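Long-range contacts in putative uncharacterized protein (Streptococcus mutans, PDB 3BGK), which probably catalyses the ADP-dependent dehydration of (6S)-NAD(P)HX, a hydrated and damaged form of NAD(P)H, back to NAD(P)H: residues Asp127-Gly132 / Pro154-Ile159; Ala174-Lys179 / His212-Thr217. All blocks are in the same frame, centred on the assembly; numbering follows the deposited sequence.

Contact 1: residues Asp127-Gly132 / Pro154-Ile159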
ATOM      1  N   ASP A 127     -21.291  13.391  13.736  1.00 15.57           N
ATOM      2  CA  ASP A 127     -21.299  14.720  14.363  1.00 15.28           C
ATOM      3  C   ASP A 127     -20.889  15.799  13.358  1.00 15.12           C
ATOM      4  O   ASP A 127     -21.358  16.932  13.418  1.00 14.86           O
ATOM      5  CB  ASP A 127     -20.337  14.770  15.549  1.00 15.25           C
ATOM      6  CG  ASP A 127     -20.636  13.720  16.595  1.00 15.76           C
ATOM      7  OD1 ASP A 127     -21.785  13.672  17.095  1.00 16.68           O
ATOM      8  OD2 ASP A 127     -19.716  12.942  16.928  1.00 16.03           O
ATOM      9  N   VAL A 128     -19.994  15.429  12.444  1.00 14.99           N
ATOM     10  CA  VAL A 128     -19.460  16.331  11.431  1.00 14.88           C
ATOM     11  C   VAL A 128     -19.591  15.668  10.063  1.00 14.78           C
ATOM     12  O   VAL A 128     -19.227  14.504   9.898  1.00 14.47           O
ATOM     13  CB  VAL A 128     -17.972  16.671  11.719  1.00 14.92           C
ATOM     14  CG1 VAL A 128     -17.318  17.382  10.529  1.00 14.97           C
ATOM     15  CG2 VAL A 128     -17.852  17.518  12.989  1.00 15.27           C
ATOM     16  N   VAL A 129     -20.129  16.399   9.094  1.00 14.89           N
ATOM     17  CA  VAL A 129     -20.247  15.886   7.734  1.00 15.08           C
ATOM     18  C   VAL A 129     -19.417  16.738   6.778  1.00 15.56           C
ATOM     19  O   VAL A 129     -19.689  17.928   6.585  1.00 15.54           O
ATOM     20  CB  VAL A 129     -21.725  15.772   7.262  1.00 15.09           C
ATOM     21  CG1 VAL A 129     -21.805  15.326   5.793  1.00 14.46           C
ATOM     22  CG2 VAL A 129     -22.497  14.798   8.151  1.00 14.44           C
ATOM     23  N   LEU A 130     -18.379  16.125   6.211  1.00 15.96           N
ATOM     24  CA  LEU A 130     -17.544  16.791   5.225  1.00 16.43           C
ATOM     25  C   LEU A 130     -17.921  16.300   3.837  1.00 17.05           C
ATOM     26  O   LEU A 130     -17.594  15.182   3.442  1.00 17.22           O
ATOM     27  CB  LEU A 130     -16.048  16.573   5.504  1.00 15.93           C
ATOM     28  CG  LEU A 130     -15.020  16.922   4.414  1.00 15.32           C
ATOM     29  CD1 LEU A 130     -15.178  18.346   3.854  1.00 14.43           C
ATOM     30  CD2 LEU A 130     -13.611  16.711   4.931  1.00 15.10           C
HETATM   31  N   MSE A 131     -18.605  17.153   3.094  1.00 17.86           N
HETATM   32  CA  MSE A 131     -19.024  16.799   1.756  1.00 18.88           C
HETATM   33  C   MSE A 131     -18.297  17.663   0.738  1.00 19.21           C
HETATM   34  O   MSE A 131     -18.193  18.870   0.911  1.00 19.26           O
HETATM   35  CB  MSE A 131     -20.531  16.967   1.644  1.00 18.93           C
HETATM   36  CG  MSE A 131     -21.124  16.527   0.328  1.00 21.00           C
HETATM   37 SE   MSE A 131     -23.022  16.961   0.250  1.00 25.10          SE
HETATM   38  CE  MSE A 131     -22.978  18.780   0.957  1.00 21.54           C
ATOM     39  N   GLY A 132     -17.766  17.038  -0.307  1.00 20.13           N
ATOM     40  CA  GLY A 132     -17.258  17.797  -1.441  1.00 21.10           C
ATOM     41  C   GLY A 132     -15.954  17.388  -2.098  1.00 21.77           C
ATOM     42  O   GLY A 132     -15.833  17.509  -3.321  1.00 21.91           O
ATOM     43  N   PRO A 154     -29.579  20.095  13.140  1.00 20.49           N
ATOM     44  CA  PRO A 154     -29.062  21.370  13.689  1.00 20.09           C
ATOM     45  C   PRO A 154     -27.805  21.279  14.582  1.00 19.80           C
ATOM     46  O   PRO A 154     -27.019  22.232  14.633  1.00 19.88           O
ATOM     47  CB  PRO A 154     -30.245  21.902  14.506  1.00 20.24           C
ATOM     48  CG  PRO A 154     -31.449  21.185  13.954  1.00 20.36           C
ATOM     49  CD  PRO A 154     -30.958  19.830  13.593  1.00 20.25           C
ATOM     50  N   LYS A 155     -27.620  20.159  15.279  1.00 19.09           N
ATOM     51  CA  LYS A 155     -26.441  19.972  16.140  1.00 18.56           C
ATOM     52  C   LYS A 155     -25.168  19.561  15.373  1.00 17.98           C
ATOM     53  O   LYS A 155     -24.079  19.497  15.955  1.00 17.86           O
ATOM     54  CB  LYS A 155     -26.738  18.948  17.249  1.00 18.83           C
ATOM     55  N   GLN A 156     -25.315  19.291  14.079  1.00 17.06           N
ATOM     56  CA  GLN A 156     -24.213  18.821  13.247  1.00 16.20           C
ATOM     57  C   GLN A 156     -23.425  19.960  12.605  1.00 15.70           C
ATOM     58  O   GLN A 156     -23.994  20.990  12.250  1.00 15.69           O
ATOM     59  CB  GLN A 156     -24.745  17.922  12.138  1.00 16.18           C
ATOM     60  CG  GLN A 156     -25.258  16.575  12.582  1.00 15.99           C
ATOM     61  CD  GLN A 156     -25.683  15.729  11.405  1.00 16.26           C
ATOM     62  OE1 GLN A 156     -26.287  16.231  10.456  1.00 16.69           O
ATOM     63  NE2 GLN A 156     -25.363  14.444  11.449  1.00 15.99           N
ATOM     64  N   THR A 157     -22.118  19.756  12.449  1.00 14.88           N
ATOM     65  CA  THR A 157     -21.265  20.672  11.693  1.00 14.18           C
ATOM     66  C   THR A 157     -21.146  20.194  10.245  1.00 13.78           C
ATOM     67  O   THR A 157     -20.857  19.021   9.982  1.00 13.70           O
ATOM     68  CB  THR A 157     -19.868  20.801  12.333  1.00 14.26           C
ATOM     69  OG1 THR A 157     -20.015  21.107  13.725  1.00 14.58           O
ATOM     70  CG2 THR A 157     -19.054  21.906  11.665  1.00 13.61           C
ATOM     71  N   LEU A 158     -21.384  21.104   9.312  1.00 13.19           N
ATOM     72  CA  LEU A 158     -21.359  20.766   7.896  1.00 12.73           C
ATOM     73  C   LEU A 158     -20.263  21.543   7.184  1.00 12.61           C
ATOM     74  O   LEU A 158     -20.265  22.782   7.181  1.00 12.67           O
ATOM     75  CB  LEU A 158     -22.724  21.029   7.245  1.00 12.59           C
ATOM     76  CG  LEU A 158     -22.866  20.800   5.734  1.00 12.72           C
ATOM     77  CD1 LEU A 158     -22.753  19.317   5.367  1.00 12.05           C
ATOM     78  CD2 LEU A 158     -24.183  21.388   5.224  1.00 12.56           C
ATOM     79  N   ILE A 159     -19.328  20.801   6.596  1.00 12.26           N
ATOM     80  CA  ILE A 159     -18.257  21.381   5.800  1.00 11.86           C
ATOM     81  C   ILE A 159     -18.538  21.112   4.329  1.00 12.22           C
ATOM     82  O   ILE A 159     -18.708  19.962   3.906  1.00 12.13           O
ATOM     83  CB  ILE A 159     -16.857  20.852   6.198  1.00 11.55           C
ATOM     84  CG1 ILE A 159     -16.684  20.879   7.721  1.00 10.95           C
ATOM     85  CG2 ILE A 159     -15.767  21.680   5.529  1.00 10.71           C
ATOM     86  CD1 ILE A 159     -15.607  19.948   8.230  1.00  8.50           C
TER
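V129 binds its parallel neighbour through both backbone polar atoms: its N donates to T157 O at 2.9 Å, and its O accepts from I159 N at 2.9 Å. The ladder goes on at both ends, from T157 N to D127 O and from M131 N to I159 O, with all four N-H groups pointing within 20° of a straight line at their acceptors. On one face of the sheet V128, T157, L130 and I159 meet. V128 and T157 stand side by side, while I159 spans two neighbours: its CD1 lies 3.8 Å from V128 CG1, and its CG2 branch is 3.8 Å from L130 CD1. I159 CG1 is anti to the carbonyl carbon (chi1 -47°), which carries CD1 back toward V128 and leaves CG2 for L130. The pair forms a beta-alpha-beta unit (strand 128-131, helix 139-151, strand 157-161) in the central sheet of the three-layer alpha/beta sandwich of this ribokinase-like family. The other face holds V129, L158 and M131. Here L158 CD1 swings over the neighbouring strand to 3.6 Å from V129 O, and the selenomethionine methyl of M131 approaches the same CD1 more loosely. The unit's own helix covers this face through V148 and W149, whereas A254 and A258 of helix 249-263 pack on L130, with A258 also meeting I159. Just before the strands begin, the side-chain amide of Q156 is held at both ends, NE2 by A126 O and OE1 by E153 N, and D127 OD2 accepts from R60 N of strand 60-64, the neighbour of 128-131 on the side away from 157-161.

Contact 2: residues Ala174-Lys179 / His212-Thr217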
ATOM      1  N   ALA A 174     -33.505  27.853   0.779  1.00 32.83           N
ATOM      2  CA  ALA A 174     -33.612  29.121   1.503  1.00 32.62           C
ATOM      3  C   ALA A 174     -33.300  28.941   2.984  1.00 32.34           C
ATOM      4  O   ALA A 174     -32.792  29.865   3.633  1.00 32.46           O
ATOM      5  CB  ALA A 174     -34.998  29.730   1.322  1.00 32.77           C
ATOM      6  N   ILE A 175     -33.617  27.757   3.509  1.00 31.68           N
ATOM      7  CA  ILE A 175     -33.321  27.412   4.899  1.00 30.95           C
ATOM      8  C   ILE A 175     -32.116  26.479   4.973  1.00 30.27           C
ATOM      9  O   ILE A 175     -32.054  25.454   4.282  1.00 29.95           O
ATOM     10  CB  ILE A 175     -34.537  26.771   5.622  1.00 31.14           C
ATOM     11  CG1 ILE A 175     -35.733  27.726   5.616  1.00 31.54           C
ATOM     12  CG2 ILE A 175     -34.175  26.382   7.067  1.00 31.08           C
ATOM     13  CD1 ILE A 175     -37.020  27.127   6.184  1.00 32.78           C
ATOM     14  N   TRP A 176     -31.163  26.858   5.819  1.00 29.59           N
ATOM     15  CA  TRP A 176     -29.974  26.061   6.072  1.00 28.99           C
ATOM     16  C   TRP A 176     -30.280  25.025   7.152  1.00 28.25           C
ATOM     17  O   TRP A 176     -30.873  25.366   8.181  1.00 28.14           O
ATOM     18  CB  TRP A 176     -28.815  26.971   6.482  1.00 29.19           C
ATOM     19  CG  TRP A 176     -28.412  27.925   5.384  1.00 30.34           C
ATOM     20  CD1 TRP A 176     -29.070  29.063   5.000  1.00 31.07           C
ATOM     21  CD2 TRP A 176     -27.267  27.818   4.528  1.00 31.08           C
ATOM     22  NE1 TRP A 176     -28.405  29.668   3.957  1.00 31.35           N
ATOM     23  CE2 TRP A 176     -27.296  28.926   3.649  1.00 31.46           C
ATOM     24  CE3 TRP A 176     -26.220  26.896   4.417  1.00 31.40           C
ATOM     25  CZ2 TRP A 176     -26.317  29.134   2.674  1.00 31.89           C
ATOM     26  CZ3 TRP A 176     -25.244  27.104   3.445  1.00 31.80           C
ATOM     27  CH2 TRP A 176     -25.301  28.214   2.589  1.00 32.07           C
ATOM     28  N   PRO A 177     -29.883  23.757   6.921  1.00 27.57           N
ATOM     29  CA  PRO A 177     -30.202  22.660   7.838  1.00 27.10           C
ATOM     30  C   PRO A 177     -29.384  22.720   9.132  1.00 26.61           C
ATOM     31  O   PRO A 177     -29.721  22.050  10.108  1.00 26.56           O
ATOM     32  CB  PRO A 177     -29.840  21.411   7.026  1.00 27.11           C
ATOM     33  CG  PRO A 177     -28.767  21.862   6.118  1.00 27.42           C
ATOM     34  CD  PRO A 177     -29.081  23.292   5.774  1.00 27.44           C
ATOM     35  N   THR A 178     -28.316  23.510   9.120  1.00 26.21           N
ATOM     36  CA  THR A 178     -27.534  23.794  10.317  1.00 25.84           C
ATOM     37  C   THR A 178     -26.944  25.198  10.237  1.00 25.84           C
ATOM     38  O   THR A 178     -26.811  25.757   9.150  1.00 26.01           O
ATOM     39  CB  THR A 178     -26.420  22.742  10.564  1.00 25.65           C
ATOM     40  OG1 THR A 178     -25.702  23.080  11.755  1.00 24.94           O
ATOM     41  CG2 THR A 178     -25.448  22.675   9.392  1.00 25.39           C
ATOM     42  N   LYS A 179     -26.612  25.763  11.394  1.00 25.87           N
ATOM     43  CA  LYS A 179     -25.981  27.079  11.472  1.00 25.90           C
ATOM     44  C   LYS A 179     -24.463  26.926  11.554  1.00 25.59           C
ATOM     45  O   LYS A 179     -23.715  27.884  11.331  1.00 25.42           O
ATOM     46  CB  LYS A 179     -26.486  27.844  12.698  1.00 26.22           C
ATOM     47  CG  LYS A 179     -27.969  28.177  12.680  1.00 27.32           C
ATOM     48  CD  LYS A 179     -28.385  28.805  14.005  1.00 29.30           C
ATOM     49  CE  LYS A 179     -29.851  29.224  13.992  1.00 30.44           C
ATOM     50  NZ  LYS A 179     -30.166  30.153  15.119  1.00 30.70           N
ATOM     51  N   HIS A 212     -24.858  37.075   4.306  1.00 39.27           N
ATOM     52  CA  HIS A 212     -25.785  36.594   3.294  1.00 39.23           C
ATOM     53  C   HIS A 212     -25.976  35.127   3.626  1.00 38.73           C
ATOM     54  O   HIS A 212     -26.975  34.506   3.252  1.00 38.78           O
ATOM     55  CB  HIS A 212     -25.151  36.716   1.908  1.00 39.58           C
ATOM     56  CG  HIS A 212     -26.055  37.304   0.869  1.00 40.86           C
ATOM     57  ND1 HIS A 212     -26.026  38.640   0.530  1.00 41.76           N
ATOM     58  CD2 HIS A 212     -27.004  36.736   0.086  1.00 42.02           C
ATOM     59  CE1 HIS A 212     -26.922  38.872  -0.414  1.00 42.30           C
ATOM     60  NE2 HIS A 212     -27.530  37.733  -0.701  1.00 42.19           N
ATOM     61  N   PHE A 213     -24.983  34.588   4.330  1.00 37.98           N
ATOM     62  CA  PHE A 213     -25.035  33.266   4.935  1.00 37.27           C
ATOM     63  C   PHE A 213     -25.279  33.476   6.426  1.00 36.77           C
ATOM     64  O   PHE A 213     -25.025  34.572   6.933  1.00 36.89           O
ATOM     65  CB  PHE A 213     -23.703  32.539   4.715  1.00 37.21           C
ATOM     66  CG  PHE A 213     -23.325  32.389   3.267  1.00 36.81           C
ATOM     67  CD1 PHE A 213     -23.481  31.176   2.622  1.00 36.82           C
ATOM     68  CD2 PHE A 213     -22.814  33.465   2.547  1.00 36.54           C
ATOM     69  CE1 PHE A 213     -23.136  31.031   1.284  1.00 36.83           C
ATOM     70  CE2 PHE A 213     -22.468  33.330   1.210  1.00 36.39           C
ATOM     71  CZ  PHE A 213     -22.628  32.114   0.579  1.00 36.45           C
ATOM     72  N   PRO A 214     -25.795  32.450   7.133  1.00 36.23           N
ATOM     73  CA  PRO A 214     -25.969  32.529   8.591  1.00 35.75           C
ATOM     74  C   PRO A 214     -24.764  33.115   9.333  1.00 35.20           C
ATOM     75  O   PRO A 214     -23.623  32.949   8.898  1.00 35.09           O
ATOM     76  CB  PRO A 214     -26.183  31.069   8.988  1.00 35.81           C
ATOM     77  CG  PRO A 214     -26.890  30.490   7.816  1.00 35.90           C
ATOM     78  CD  PRO A 214     -26.296  31.165   6.603  1.00 36.25           C
ATOM     79  N   LYS A 215     -25.037  33.780  10.455  1.00 34.56           N
ATOM     80  CA  LYS A 215     -24.032  34.552  11.197  1.00 33.88           C
ATOM     81  C   LYS A 215     -22.784  33.766  11.625  1.00 33.26           C
ATOM     82  O   LYS A 215     -21.680  34.320  11.659  1.00 33.19           O
ATOM     83  CB  LYS A 215     -24.673  35.223  12.419  1.00 33.96           C
ATOM     84  N   GLU A 216     -22.964  32.486  11.939  1.00 32.41           N
ATOM     85  CA  GLU A 216     -21.881  31.657  12.476  1.00 31.65           C
ATOM     86  C   GLU A 216     -21.002  31.019  11.385  1.00 30.73           C
ATOM     87  O   GLU A 216     -19.963  30.428  11.684  1.00 30.44           O
ATOM     88  CB  GLU A 216     -22.447  30.578  13.410  1.00 31.88           C
ATOM     89  CG  GLU A 216     -23.224  31.108  14.628  1.00 33.38           C
ATOM     90  CD  GLU A 216     -24.722  31.312  14.366  1.00 34.94           C
ATOM     91  OE1 GLU A 216     -25.091  31.919  13.334  1.00 35.91           O
ATOM     92  OE2 GLU A 216     -25.534  30.870  15.205  1.00 35.35           O
ATOM     93  N   THR A 217     -21.422  31.153  10.128  1.00 29.73           N
ATOM     94  CA  THR A 217     -20.718  30.560   8.993  1.00 28.69           C
ATOM     95  C   THR A 217     -19.247  30.960   8.971  1.00 28.07           C
ATOM     96  O   THR A 217     -18.906  32.140   9.079  1.00 28.07           O
ATOM     97  CB  THR A 217     -21.387  30.936   7.652  1.00 28.59           C
ATOM     98  OG1 THR A 217     -22.785  30.637   7.722  1.00 28.79           O
ATOM     99  CG2 THR A 217     -20.770  30.172   6.480  1.00 28.05           C
TER
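The indole of W176 carries P214 over one face: P214 CD sits 3.7 Å from the centroid of the five-membered ring and 10° off its normal, a CH-pi contact. P214 CG shares this face, 3.8 Å from W176 CG, and the proline lies across the indole at about a right angle. At the benzo end W176 CH2 comes to the edge of the F213 ring, 3.5 Å from F213 CD1. The two ring planes are inclined by 58°, an oblique meeting. With W176 CG anti to its carbonyl carbon (chi1 -64°), the indole is directed at the F213-P214 pair. P214 also opens a type I beta turn that ends at T217. Its carbonyl oxygen is gripped twice, by T217 N at 3.1 Å and by T217 OG1 at 2.7 Å, both from the same face of the carbonyl plane, which ties the turn's end to its start. Within the turn E216 points toward the other loop, its CB 3.6 Å from K179 O, and K179 CD passes E216 OE2. K179 NZ stays 4.7 Å from E216 OE2, too far for a salt bridge, though the opposite charges probably still attract. The two loops lead into adjacent parallel strands, 181-184 and 218-221; W176 and T217 pack on I181, F213 and T217 on L183, and W149 of helix 139-151 meets the indole ring.

Overall arrangement
The two contacts follow one another along the chain and lie on the same side of its centre, with centres about 13 Å apart. T178 joins them: its OG1 is 2.7 Å from Q156 O, a probable hydrogen bond, and its CG2 packs 3.8 Å from L158 CB. Contact 1 pairs strands 128-131 and 157-161, and contact 2 joins the loops that lead into the next two strands of the same sheet, 181-184 and 218-221. Contact 1 is the deeper and nearer the predicted binding sites, the L130 side chain being about 8 Å from those of D251 and K222, predicted to bind (6S)-NADPHX and AMP, respectively. Contact 2 lies at the surface, away from these sites.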